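Local coordinates for N-acetylmuramoyl-L-alanine amidase (Peptoclostridium difficile, PDB 4RN7), which probably hydrolyses, as a zinc-dependent amidase, the bond between N-acetylmuramoyl and L-alanine in peptidoglycan, with this chain being its Amidase_3 catalytic domain, at residues Glu172-Val175 with Gln176-Ser180. Numbering follows the deposited sequence.
Sequences EGIV and QGVLS
Glu172 and Gln176 are joined twice, through their backbones and through their side chains, one turn apart in helix 164-185. In the side-chain bond, Gln176 NE2 donates to Glu172 OE2 at 3.1 Å. It is nearly straight, with an N-H...O angle of 167°. The carboxylate oxygen lies close to the amide plane of Gln176. The amide nitrogen reaches that oxygen on its syn side, but well out of the carboxylate plane, and the two flat groups are turned 39° apart. Both chains bend at chi2, which brings their ends alongside each other.

Four backbone bonds carry the i to i+4 pattern of an alpha helix. Gln176 N donates to Glu172 O at 3.0 Å and Gly177 N to Gly173 O at 3.1 Å. Val178 N bonds Ile174 O, and Leu179 N bonds Val175 O, each at 2.9 Å.

The apolar pairs follow the same spacing. Val175 CG1 packs against Leu179 CD1 at 3.7 Å, the two side chains lying side by side. CG1 of Val175 is anti to its own nitrogen (chi1 173°), which directs it along the helix to Leu179. Ile174 CG2 and Val178 CG2 meet more loosely, at 4.2 Å.

This is structural packing in the last helix of the zinc amidase domain, with the Ile174 side chain about 14 Å from the zinc ion. Leu39 and Lys42 of helix 28-44 touch Glu172, Ile174 and Val175. Ile118 and Tyr121 of helix 107-122 touch Ile174, Glu172 and Gln176. The hydrogen bond from the Gln176 amide ties down one carboxylate oxygen of Glu172 and probably limits rotation of both partly exposed side chains.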
loop_
_atom_site.group_PDB
_atom_site.type_symbol
_atom_site.label_atom_id
_atom_site.label_comp_id
_atom_site.label_asym_id
_atom_site.label_seq_id
_atom_site.Cartn_x
_atom_site.Cartn_y
_atom_site.Cartn_z
ATOM N N GLU A 172 0.177 -8.334 7.765
ATOM C CA GLU A 172 1.208 -9.345 7.989
ATOM C C GLU A 172 1.753 -9.848 6.651
ATOM O O GLU A 172 2.970 -9.998 6.481
ATOM C CB GLU A 172 0.666 -10.506 8.829
ATOM C CG GLU A 172 1.705 -11.572 9.185
ATOM C CD GLU A 172 2.860 -11.054 10.035
ATOM O OE1 GLU A 172 2.708 -10.023 10.727
ATOM O OE2 GLU A 172 3.933 -11.688 10.009
ATOM N N GLY A 173 0.852 -10.076 5.699
ATOM C CA GLY A 173 1.249 -10.500 4.368
ATOM C C GLY A 173 2.163 -9.485 3.705
ATOM O O GLY A 173 3.175 -9.845 3.099
ATOM N N ILE A 174 1.812 -8.210 3.824
ATOM C CA ILE A 174 2.640 -7.146 3.268
ATOM C C ILE A 174 4.018 -7.105 3.931
ATOM O O ILE A 174 5.041 -7.012 3.247
ATOM C CB ILE A 174 1.956 -5.775 3.398
ATOM C CG1 ILE A 174 0.642 -5.761 2.600
ATOM C CG2 ILE A 174 2.879 -4.671 2.900
ATOM C CD1 ILE A 174 -0.230 -4.551 2.906
ATOM N N VAL A 175 4.041 -7.173 5.259
ATOM C CA VAL A 175 5.310 -7.209 5.987
ATOM C C VAL A 175 6.221 -8.310 5.456
ATOM O O VAL A 175 7.382 -8.061 5.123
ATOM C CB VAL A 175 5.101 -7.432 7.486
ATOM C CG1 VAL A 175 6.438 -7.649 8.185
ATOM C CG2 VAL A 175 4.385 -6.243 8.091
ATOM N N GLN A 176 5.690 -9.525 5.355
ATOM C CA GLN A 176 6.510 -10.651 4.939
ATOM C C GLN A 176 7.008 -10.494 3.509
ATOM O O GLN A 176 8.125 -10.906 3.199
ATOM C CB GLN A 176 5.762 -11.973 5.125
ATOM C CG GLN A 176 5.536 -12.330 6.594
ATOM C CD GLN A 176 6.827 -12.336 7.402
ATOM O OE1 GLN A 176 7.903 -12.641 6.883
ATOM N NE2 GLN A 176 6.724 -11.989 8.681
ATOM N N GLY A 177 6.198 -9.879 2.650
ATOM C CA GLY A 177 6.614 -9.626 1.279
ATOM C C GLY A 177 7.750 -8.620 1.215
ATOM O O GLY A 177 8.737 -8.809 0.497
ATOM N N VAL A 178 7.607 -7.539 1.969
ATOM C CA VAL A 178 8.658 -6.534 2.053
ATOM C C VAL A 178 9.956 -7.121 2.606
ATOM O O VAL A 178 11.030 -6.889 2.048
ATOM C CB VAL A 178 8.215 -5.359 2.924
ATOM C CG1 VAL A 178 9.374 -4.383 3.154
ATOM C CG2 VAL A 178 7.050 -4.656 2.271
ATOM N N LEU A 179 9.857 -7.881 3.693
ATOM C CA LEU A 179 11.044 -8.449 4.334
ATOM C C LEU A 179 11.737 -9.437 3.405
ATOM O O LEU A 179 12.969 -9.511 3.362
ATOM C CB LEU A 179 10.676 -9.141 5.651
ATOM C CG LEU A 179 10.205 -8.273 6.814
ATOM C CD1 LEU A 179 9.819 -9.122 8.000
ATOM C CD2 LEU A 179 11.303 -7.305 7.199
ATOM N N SER A 180 10.931 -10.198 2.671
ATOM C CA SER A 180 11.440 -11.159 1.705
ATOM C C SER A 180 12.156 -10.455 0.553
ATOM O O SER A 180 13.151 -10.958 0.031
ATOM C CB SER A 180 10.302 -12.027 1.177
ATOM O OG SER A 180 10.761 -12.904 0.174
#